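Local coordinates for protein indole-3-pyruvate decarboxylase (Azospirillum brasilense, PDB 2NXW) that catalyses the decarboxylation of indole-3-pyruvate to indole-3-acetaldehyde and carbon dioxide, using thiamine diphosphate and a metal ion, in the biosynthesis of auxin, at residues A[28-42]-A[57-71]. Sequence-based numbering, arbitrary orientation.
With TPP (thiamine diphosphate), chain I.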
ATOM      1  N   LEU A  28      27.611 -21.836 -10.473  1.00 15.74           N
ATOM      2  CA  LEU A  28      27.179 -23.144 -10.954  1.00 15.45           C
ATOM      3  C   LEU A  28      27.677 -24.240 -10.019  1.00 16.01           C
ATOM      4  O   LEU A  28      26.946 -25.179  -9.709  1.00 16.30           O
ATOM      5  CB  LEU A  28      27.678 -23.386 -12.383  1.00 16.48           C
ATOM      6  CG  LEU A  28      27.035 -22.494 -13.465  1.00 14.74           C
ATOM      7  CD1 LEU A  28      27.794 -22.654 -14.778  1.00 17.30           C
ATOM      8  CD2 LEU A  28      25.551 -22.864 -13.653  1.00 17.77           C
ATOM      9  N   ARG A  29      28.916 -24.112  -9.545  1.00 17.39           N
ATOM     10  CA  ARG A  29      29.466 -25.108  -8.631  1.00 17.26           C
ATOM     11  C   ARG A  29      28.743 -25.096  -7.282  1.00 16.39           C
ATOM     12  O   ARG A  29      28.497 -26.149  -6.702  1.00 19.15           O
ATOM     13  CB  ARG A  29      30.973 -24.878  -8.436  1.00 19.39           C
ATOM     14  CG  ARG A  29      31.793 -25.244  -9.666  1.00 23.47           C
ATOM     15  CD  ARG A  29      33.287 -24.999  -9.453  1.00 27.03           C
ATOM     16  NE  ARG A  29      34.057 -25.344 -10.649  1.00 30.02           N
ATOM     17  CZ  ARG A  29      34.209 -26.581 -11.113  1.00 32.97           C
ATOM     18  NH1 ARG A  29      33.648 -27.605 -10.484  1.00 34.94           N
ATOM     19  NH2 ARG A  29      34.915 -26.795 -12.216  1.00 34.48           N
ATOM     20  N   ALA A  30      28.398 -23.909  -6.786  1.00 16.44           N
ATOM     21  CA  ALA A  30      27.684 -23.782  -5.518  1.00 16.03           C
ATOM     22  C   ALA A  30      26.308 -24.451  -5.618  1.00 17.00           C
ATOM     23  O   ALA A  30      25.829 -25.059  -4.659  1.00 16.99           O
ATOM     24  CB  ALA A  30      27.519 -22.315  -5.153  1.00 16.78           C
ATOM     25  N   LEU A  31      25.680 -24.333  -6.784  1.00 16.21           N
ATOM     26  CA  LEU A  31      24.371 -24.943  -6.994  1.00 16.30           C
ATOM     27  C   LEU A  31      24.514 -26.465  -7.030  1.00 15.91           C
ATOM     28  O   LEU A  31      23.729 -27.185  -6.411  1.00 16.42           O
ATOM     29  CB  LEU A  31      23.754 -24.427  -8.301  1.00 14.89           C
ATOM     30  CG  LEU A  31      23.324 -22.957  -8.233  1.00 15.76           C
ATOM     31  CD1 LEU A  31      23.137 -22.387  -9.630  1.00 15.79           C
ATOM     32  CD2 LEU A  31      22.047 -22.849  -7.391  1.00 16.60           C
ATOM     33  N   LYS A  32      25.527 -26.947  -7.741  1.00 16.69           N
ATOM     34  CA  LYS A  32      25.766 -28.379  -7.824  1.00 18.04           C
ATOM     35  C   LYS A  32      26.089 -28.944  -6.435  1.00 18.59           C
ATOM     36  O   LYS A  32      25.647 -30.044  -6.089  1.00 17.82           O
ATOM     37  CB  LYS A  32      26.905 -28.673  -8.801  1.00 19.43           C
ATOM     38  CG  LYS A  32      27.131 -30.160  -9.006  1.00 22.29           C
ATOM     39  CD  LYS A  32      28.239 -30.428  -9.992  1.00 26.75           C
ATOM     40  CE  LYS A  32      28.427 -31.927 -10.176  1.00 30.04           C
ATOM     41  NZ  LYS A  32      29.521 -32.243 -11.130  1.00 34.00           N
ATOM     42  N   ASP A  33      26.844 -28.184  -5.637  1.00 19.25           N
ATOM     43  CA  ASP A  33      27.200 -28.606  -4.275  1.00 21.14           C
ATOM     44  C   ASP A  33      25.954 -28.808  -3.424  1.00 20.29           C
ATOM     45  O   ASP A  33      25.946 -29.600  -2.480  1.00 20.23           O
ATOM     46  CB  ASP A  33      28.055 -27.554  -3.554  1.00 22.79           C
ATOM     47  CG  ASP A  33      29.446 -27.420  -4.121  1.00 26.17           C
ATOM     48  OD1 ASP A  33      29.953 -28.381  -4.740  1.00 26.99           O
ATOM     49  OD2 ASP A  33      30.038 -26.338  -3.919  1.00 28.44           O
ATOM     50  N   ARG A  34      24.906 -28.062  -3.755  1.00 17.49           N
ATOM     51  CA  ARG A  34      23.654 -28.124  -3.022  1.00 17.91           C
ATOM     52  C   ARG A  34      22.613 -29.056  -3.632  1.00 16.99           C
ATOM     53  O   ARG A  34      21.451 -29.047  -3.222  1.00 19.76           O
ATOM     54  CB  ARG A  34      23.106 -26.710  -2.862  1.00 16.87           C
ATOM     55  CG  ARG A  34      23.976 -25.878  -1.917  1.00 17.97           C
ATOM     56  CD  ARG A  34      23.668 -24.393  -1.980  1.00 18.90           C
ATOM     57  NE  ARG A  34      24.379 -23.666  -0.926  1.00 18.60           N
ATOM     58  CZ  ARG A  34      25.679 -23.388  -0.943  1.00 18.38           C
ATOM     59  NH1 ARG A  34      26.435 -23.760  -1.972  1.00 17.47           N
ATOM     60  NH2 ARG A  34      26.226 -22.763   0.097  1.00 18.77           N
ATOM     61  N   GLY A  35      23.034 -29.849  -4.612  1.00 16.74           N
ATOM     62  CA  GLY A  35      22.138 -30.817  -5.213  1.00 15.79           C
ATOM     63  C   GLY A  35      21.489 -30.526  -6.551  1.00 15.65           C
ATOM     64  O   GLY A  35      20.826 -31.406  -7.096  1.00 17.07           O
ATOM     65  N   ALA A  36      21.672 -29.324  -7.088  1.00 16.27           N
ATOM     66  CA  ALA A  36      21.066 -28.985  -8.370  1.00 16.43           C
ATOM     67  C   ALA A  36      21.521 -29.995  -9.413  1.00 17.06           C
ATOM     68  O   ALA A  36      22.696 -30.397  -9.436  1.00 18.02           O
ATOM     69  CB  ALA A  36      21.463 -27.583  -8.784  1.00 15.44           C
ATOM     70  N   GLN A  37      20.604 -30.400 -10.289  1.00 15.53           N
ATOM     71  CA  GLN A  37      20.912 -31.404 -11.299  1.00 15.84           C
ATOM     72  C   GLN A  37      20.893 -30.914 -12.738  1.00 16.60           C
ATOM     73  O   GLN A  37      21.290 -31.635 -13.653  1.00 17.52           O
ATOM     74  CB  GLN A  37      19.942 -32.577 -11.158  1.00 16.53           C
ATOM     75  CG  GLN A  37      20.021 -33.264  -9.803  1.00 17.51           C
ATOM     76  CD  GLN A  37      18.987 -34.356  -9.632  1.00 19.12           C
ATOM     77  OE1 GLN A  37      17.784 -34.102  -9.673  1.00 17.96           O
ATOM     78  NE2 GLN A  37      19.450 -35.581  -9.432  1.00 21.16           N
ATOM     79  N   ALA A  38      20.425 -29.691 -12.949  1.00 15.90           N
ATOM     80  CA  ALA A  38      20.367 -29.146 -14.292  1.00 15.68           C
ATOM     81  C   ALA A  38      20.054 -27.671 -14.217  1.00 14.61           C
ATOM     82  O   ALA A  38      19.705 -27.155 -13.164  1.00 15.10           O
ATOM     83  CB  ALA A  38      19.276 -29.857 -15.087  1.00 17.01           C
ATOM     84  N   MET A  39      20.215 -26.995 -15.341  1.00 15.42           N
ATOM     85  CA  MET A  39      19.857 -25.597 -15.417  1.00 14.75           C
ATOM     86  C   MET A  39      19.030 -25.444 -16.669  1.00 14.05           C
ATOM     87  O   MET A  39      19.454 -25.816 -17.769  1.00 15.05           O
ATOM     88  CB  MET A  39      21.070 -24.684 -15.497  1.00 16.63           C
ATOM     89  CG  MET A  39      20.634 -23.212 -15.455  1.00 17.37           C
ATOM     90  SD  MET A  39      21.979 -22.079 -15.151  1.00 21.87           S
ATOM     91  CE  MET A  39      22.860 -22.366 -16.618  1.00 10.75           C
ATOM     92  N   PHE A  40      17.818 -24.942 -16.488  1.00 13.65           N
ATOM     93  CA  PHE A  40      16.913 -24.708 -17.601  1.00 12.74           C
ATOM     94  C   PHE A  40      17.004 -23.229 -17.934  1.00 12.76           C
ATOM     95  O   PHE A  40      17.200 -22.405 -17.043  1.00 13.30           O
ATOM     96  CB  PHE A  40      15.478 -25.054 -17.189  1.00 13.55           C
ATOM     97  CG  PHE A  40      15.297 -26.485 -16.802  1.00 11.35           C
ATOM     98  CD1 PHE A  40      15.030 -27.457 -17.776  1.00 11.04           C
ATOM     99  CD2 PHE A  40      15.432 -26.878 -15.478  1.00 11.35           C
ATOM    100  CE1 PHE A  40      14.901 -28.796 -17.421  1.00 12.72           C
ATOM    101  CE2 PHE A  40      15.308 -28.214 -15.112  1.00 13.49           C
ATOM    102  CZ  PHE A  40      15.041 -29.179 -16.090  1.00 12.67           C
ATOM    103  N   GLY A  41      16.874 -22.877 -19.206  1.00 12.37           N
ATOM    104  CA  GLY A  41      16.921 -21.465 -19.530  1.00 11.76           C
ATOM    105  C   GLY A  41      16.723 -21.073 -20.969  1.00 12.62           C
ATOM    106  O   GLY A  41      16.689 -21.922 -21.858  1.00 12.97           O
ATOM    107  N   ILE A  42      16.549 -19.773 -21.183  1.00 12.61           N
ATOM    108  CA  ILE A  42      16.443 -19.200 -22.519  1.00 12.19           C
ATOM    109  C   ILE A  42      17.364 -17.985 -22.460  1.00 13.35           C
ATOM    110  O   ILE A  42      17.221 -17.118 -21.597  1.00 13.08           O
ATOM    111  CB  ILE A  42      14.994 -18.768 -22.896  1.00 11.91           C
ATOM    112  CG1 ILE A  42      14.135 -20.016 -23.125  1.00 13.71           C
ATOM    113  CG2 ILE A  42      15.022 -17.945 -24.191  1.00 12.80           C
ATOM    114  CD1 ILE A  42      12.649 -19.737 -23.216  1.00 14.03           C
ATOM    115  N   THR A  57      31.539 -25.154 -19.635  1.00 21.92           N
ATOM    116  CA  THR A  57      31.981 -25.875 -18.442  1.00 22.75           C
ATOM    117  C   THR A  57      31.163 -27.125 -18.142  1.00 24.18           C
ATOM    118  O   THR A  57      31.666 -28.067 -17.531  1.00 25.34           O
ATOM    119  CB  THR A  57      31.931 -24.988 -17.189  1.00 22.57           C
ATOM    120  OG1 THR A  57      30.564 -24.656 -16.895  1.00 22.04           O
ATOM    121  CG2 THR A  57      32.747 -23.710 -17.401  1.00 21.93           C
ATOM    122  N   GLN A  58      29.902 -27.129 -18.560  1.00 24.70           N
ATOM    123  CA  GLN A  58      29.016 -28.262 -18.311  1.00 25.87           C
ATOM    124  C   GLN A  58      28.969 -28.652 -16.828  1.00 25.05           C
ATOM    125  O   GLN A  58      28.841 -29.830 -16.494  1.00 26.40           O
ATOM    126  CB  GLN A  58      29.447 -29.469 -19.153  1.00 27.13           C
ATOM    127  CG  GLN A  58      29.197 -29.324 -20.651  1.00 30.54           C
ATOM    128  CD  GLN A  58      27.717 -29.294 -20.996  1.00 32.19           C
ATOM    129  OE1 GLN A  58      26.950 -30.145 -20.548  1.00 34.30           O
ATOM    130  NE2 GLN A  58      27.310 -28.320 -21.807  1.00 32.93           N
ATOM    131  N   ILE A  59      29.076 -27.673 -15.935  1.00 23.79           N
ATOM    132  CA  ILE A  59      29.018 -27.966 -14.502  1.00 22.51           C
ATOM    133  C   ILE A  59      27.630 -28.539 -14.190  1.00 22.63           C
ATOM    134  O   ILE A  59      27.484 -29.463 -13.381  1.00 22.03           O
ATOM    135  CB  ILE A  59      29.284 -26.698 -13.658  1.00 22.95           C
ATOM    136  CG1 ILE A  59      30.747 -26.267 -13.838  1.00 24.58           C
ATOM    137  CG2 ILE A  59      28.994 -26.974 -12.189  1.00 21.27           C
ATOM    138  CD1 ILE A  59      31.084 -24.938 -13.199  1.00 26.72           C
ATOM    139  N   LEU A  60      26.617 -27.976 -14.842  1.00 21.17           N
ATOM    140  CA  LEU A  60      25.241 -28.442 -14.713  1.00 21.01           C
ATOM    141  C   LEU A  60      24.753 -28.630 -16.140  1.00 20.60           C
ATOM    142  O   LEU A  60      25.070 -27.830 -17.020  1.00 22.40           O
ATOM    143  CB  LEU A  60      24.344 -27.403 -14.029  1.00 20.93           C
ATOM    144  CG  LEU A  60      24.512 -27.084 -12.544  1.00 21.68           C
ATOM    145  CD1 LEU A  60      23.500 -26.011 -12.153  1.00 21.73           C
ATOM    146  CD2 LEU A  60      24.313 -28.338 -11.708  1.00 23.05           C
ATOM    147  N   PRO A  61      24.006 -29.708 -16.399  1.00 19.10           N
ATOM    148  CA  PRO A  61      23.487 -29.948 -17.746  1.00 18.73           C
ATOM    149  C   PRO A  61      22.635 -28.732 -18.109  1.00 18.52           C
ATOM    150  O   PRO A  61      21.806 -28.299 -17.303  1.00 19.77           O
ATOM    151  CB  PRO A  61      22.650 -31.208 -17.564  1.00 20.08           C
ATOM    152  CG  PRO A  61      23.404 -31.949 -16.499  1.00 20.19           C
ATOM    153  CD  PRO A  61      23.743 -30.855 -15.512  1.00 19.57           C
ATOM    154  N   LEU A  62      22.840 -28.188 -19.304  1.00 17.85           N
ATOM    155  CA  LEU A  62      22.091 -27.015 -19.748  1.00 17.03           C
ATOM    156  C   LEU A  62      20.968 -27.402 -20.703  1.00 17.43           C
ATOM    157  O   LEU A  62      21.217 -27.932 -21.783  1.00 17.30           O
ATOM    158  CB  LEU A  62      23.041 -26.023 -20.430  1.00 18.38           C
ATOM    159  CG  LEU A  62      22.441 -24.760 -21.054  1.00 19.78           C
ATOM    160  CD1 LEU A  62      21.852 -23.869 -19.968  1.00 20.56           C
ATOM    161  CD2 LEU A  62      23.533 -24.012 -21.817  1.00 21.47           C
ATOM    162  N   HIS A  63      19.728 -27.123 -20.296  1.00 15.46           N
ATOM    163  CA  HIS A  63      18.561 -27.458 -21.104  1.00 15.66           C
ATOM    164  C   HIS A  63      17.784 -26.221 -21.492  1.00 14.97           C
ATOM    165  O   HIS A  63      17.315 -25.481 -20.622  1.00 16.88           O
ATOM    166  CB  HIS A  63      17.619 -28.378 -20.324  1.00 14.48           C
ATOM    167  CG  HIS A  63      18.259 -29.639 -19.851  1.00 16.07           C
ATOM    168  ND1 HIS A  63      19.013 -30.443 -20.681  1.00 17.55           N
ATOM    169  CD2 HIS A  63      18.252 -30.243 -18.640  1.00 17.43           C
ATOM    170  CE1 HIS A  63      19.443 -31.490 -19.999  1.00 18.22           C
ATOM    171  NE2 HIS A  63      18.997 -31.395 -18.760  1.00 16.89           N
ATOM    172  N   THR A  64      17.639 -25.981 -22.787  1.00 14.26           N
ATOM    173  CA  THR A  64      16.856 -24.826 -23.201  1.00 14.66           C
ATOM    174  C   THR A  64      15.439 -25.260 -23.528  1.00 14.53           C
ATOM    175  O   THR A  64      15.173 -26.432 -23.824  1.00 14.27           O
ATOM    176  CB  THR A  64      17.473 -24.103 -24.417  1.00 15.43           C
ATOM    177  OG1 THR A  64      17.539 -24.987 -25.545  1.00 17.60           O
ATOM    178  CG2 THR A  64      18.875 -23.604 -24.069  1.00 17.29           C
ATOM    179  N   LEU A  65      14.519 -24.314 -23.412  1.00 12.64           N
ATOM    180  CA  LEU A  65      13.128 -24.573 -23.734  1.00 14.18           C
ATOM    181  C   LEU A  65      12.669 -23.484 -24.694  1.00 13.90           C
ATOM    182  O   LEU A  65      13.455 -22.627 -25.084  1.00 14.75           O
ATOM    183  CB  LEU A  65      12.296 -24.609 -22.450  1.00 15.95           C
ATOM    184  CG  LEU A  65      12.649 -25.862 -21.632  1.00 16.77           C
ATOM    185  CD1 LEU A  65      12.008 -25.813 -20.268  1.00 18.82           C
ATOM    186  CD2 LEU A  65      12.185 -27.105 -22.393  1.00 18.10           C
ATOM    187  N   SER A  66      11.408 -23.522 -25.098  1.00 12.97           N
ATOM    188  CA  SER A  66      10.898 -22.553 -26.048  1.00 12.07           C
ATOM    189  C   SER A  66      10.462 -21.208 -25.493  1.00 11.81           C
ATOM    190  O   SER A  66      10.752 -20.164 -26.082  1.00 12.25           O
ATOM    191  CB  SER A  66       9.695 -23.145 -26.787  1.00 13.13           C
ATOM    192  OG  SER A  66      10.051 -24.323 -27.498  1.00 13.37           O
ATOM    193  N   HIS A  67       9.765 -21.249 -24.365  1.00 11.97           N
ATOM    194  CA  HIS A  67       9.167 -20.045 -23.766  1.00 11.52           C
ATOM    195  C   HIS A  67       9.493 -20.011 -22.271  1.00 11.92           C
ATOM    196  O   HIS A  67       9.522 -21.060 -21.625  1.00 10.97           O
ATOM    197  CB  HIS A  67       7.651 -20.141 -24.015  1.00 11.99           C
ATOM    198  CG  HIS A  67       6.929 -18.829 -24.049  1.00 11.10           C
ATOM    199  ND1 HIS A  67       5.551 -18.755 -24.033  1.00 12.64           N
ATOM    200  CD2 HIS A  67       7.376 -17.553 -24.146  1.00 12.41           C
ATOM    201  CE1 HIS A  67       5.182 -17.488 -24.117  1.00 11.68           C
ATOM    202  NE2 HIS A  67       6.267 -16.739 -24.190  1.00 11.61           N
ATOM    203  N   GLU A  68       9.722 -18.814 -21.718  1.00 11.01           N
ATOM    204  CA  GLU A  68      10.108 -18.718 -20.306  1.00 12.24           C
ATOM    205  C   GLU A  68       9.174 -19.364 -19.280  1.00 10.93           C
ATOM    206  O   GLU A  68       9.649 -19.853 -18.251  1.00 10.57           O
ATOM    207  CB  GLU A  68      10.406 -17.265 -19.905  1.00 12.04           C
ATOM    208  CG  GLU A  68      11.722 -16.720 -20.477  1.00 13.51           C
ATOM    209  CD  GLU A  68      11.636 -16.226 -21.911  1.00 12.81           C
ATOM    210  OE1 GLU A  68      10.532 -16.211 -22.505  1.00 11.66           O
ATOM    211  OE2 GLU A  68      12.692 -15.836 -22.461  1.00 13.59           O
ATOM    212  N   PRO A  69       7.844 -19.365 -19.516  1.00  9.54           N
ATOM    213  CA  PRO A  69       7.005 -20.017 -18.503  1.00  9.53           C
ATOM    214  C   PRO A  69       7.492 -21.450 -18.279  1.00 10.24           C
ATOM    215  O   PRO A  69       7.603 -21.903 -17.134  1.00 11.74           O
ATOM    216  CB  PRO A  69       5.607 -19.971 -19.130  1.00 11.11           C
ATOM    217  CG  PRO A  69       5.623 -18.651 -19.837  1.00 11.01           C
ATOM    218  CD  PRO A  69       7.007 -18.670 -20.517  1.00 10.99           C
ATOM    219  N   ALA A  70       7.815 -22.141 -19.376  1.00 10.24           N
ATOM    220  CA  ALA A  70       8.296 -23.518 -19.296  1.00 10.83           C
ATOM    221  C   ALA A  70       9.649 -23.627 -18.580  1.00 10.64           C
ATOM    222  O   ALA A  70       9.922 -24.624 -17.923  1.00 11.65           O
ATOM    223  CB  ALA A  70       8.386 -24.113 -20.695  1.00 11.69           C
ATOM    224  N   VAL A  71      10.499 -22.614 -18.721  1.00 11.13           N
ATOM    225  CA  VAL A  71      11.791 -22.643 -18.025  1.00 10.37           C
ATOM    226  C   VAL A  71      11.526 -22.678 -16.520  1.00 11.43           C
ATOM    227  O   VAL A  71      12.103 -23.483 -15.779  1.00 12.53           O
ATOM    228  CB  VAL A  71      12.624 -21.395 -18.370  1.00 10.25           C
ATOM    229  CG1 VAL A  71      13.863 -21.301 -17.467  1.00  9.89           C
ATOM    230  CG2 VAL A  71      13.049 -21.458 -19.843  1.00 12.69           C
TER
HETATM  231  N1' TPP I2001      12.949 -14.038 -24.301  1.00 12.41           N
HETATM  232  C2' TPP I2001      12.079 -13.063 -24.599  1.00 13.24           C
HETATM  233  CM2 TPP I2001      10.657 -13.143 -24.057  1.00 11.74           C
HETATM  234  N3' TPP I2001      12.442 -12.030 -25.362  1.00 11.51           N
HETATM  235  C4' TPP I2001      13.709 -11.922 -25.876  1.00 12.95           C
HETATM  236  N4' TPP I2001      14.053 -10.823 -26.611  1.00 15.51           N
HETATM  237  C5' TPP I2001      14.657 -12.963 -25.614  1.00 13.52           C
HETATM  238  C6' TPP I2001      14.223 -14.024 -24.793  1.00 13.57           C
HETATM  239  C7' TPP I2001      16.123 -12.946 -26.169  1.00 15.19           C
HETATM  240  N3  TPP I2001      16.217 -12.991 -27.697  1.00 15.87           N
HETATM  241  C2  TPP I2001      16.407 -11.850 -28.361  1.00 16.91           C
HETATM  242  S1  TPP I2001      16.515 -12.349 -30.025  1.00 18.86           S
HETATM  243  C5  TPP I2001      16.288 -14.072 -29.771  1.00 15.33           C
HETATM  244  C4  TPP I2001      16.173 -14.159 -28.390  1.00 14.40           C
HETATM  245  CM4 TPP I2001      16.007 -15.524 -27.703  1.00 14.92           C
HETATM  246  C6  TPP I2001      16.265 -15.111 -30.808  1.00 15.18           C
HETATM  247  C7  TPP I2001      14.989 -14.996 -31.644  1.00 14.69           C
HETATM  248  O7  TPP I2001      14.973 -16.144 -32.461  1.00 12.25           O
HETATM  249  PA  TPP I2001      13.911 -16.033 -33.629  1.00 14.04           P
HETATM  250  O1A TPP I2001      12.522 -15.741 -33.136  1.00 14.51           O
HETATM  251  O2A TPP I2001      13.945 -17.428 -34.348  1.00 13.75           O
HETATM  252  O3A TPP I2001      14.302 -14.885 -34.726  1.00 13.46           O
HETATM  253  PB  TPP I2001      15.853 -14.832 -35.315  1.00 14.92           P
HETATM  254  O1B TPP I2001      16.263 -16.241 -35.768  1.00 15.40           O
HETATM  255  O2B TPP I2001      15.780 -13.868 -36.525  1.00 18.03           O
HETATM  256  O3B TPP I2001      16.809 -14.297 -34.290  1.00 15.57           O
HETATM  257  O   HOH W   1      29.771 -31.354 -13.477  1.00 44.52           O
HETATM  258  O   HOH W   2      15.130 -15.384 -21.090  1.00 16.32           O
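Strands 39-41 and 62-64 pair in parallel as the two strands of a beta-alpha-beta unit whose crossover is helix 48-57, with 62-64 at the edge of the parallel sheet within this chain, in the N-terminal thiamine diphosphate-binding domain. Three backbone bonds set the register: Met39 N to Pro61 O, His63 N to Met39 O (2.9 Å, almost straight at 177°) and the more bent Gly41 N to His63 O.

Side chains pack on both faces. On one, the Phe40 and His63 rings meet obliquely, planes 45° apart, beside Cys436 of helix 427-437; on the other, Met39 CE reaches Leu62 CD1 (3.8 Å). Before the strands, Leu60 CD1 meets Leu28 CD2 (4.0 Å), while Ile59 CD1 packs on Arg29 CG and over one face of its guanidinium.

Beyond the strands, Ile42 CD1 presses against Glu68 N (3.4 Å) at the start of helix 68-82. The Glu68 chain bends at chi2 (82°), bringing its carboxylate to the cofactor's pyrimidine; OE1 is held by Asn98, and Gly450 N of the second subunit also binds the cofactor. An alanine here would probably leave N1' and the water on Ile42 O without their shared partner. That water joins Ile42 O to Glu68 OE2, which lies 2.6 Å from N1' of thiamine diphosphate.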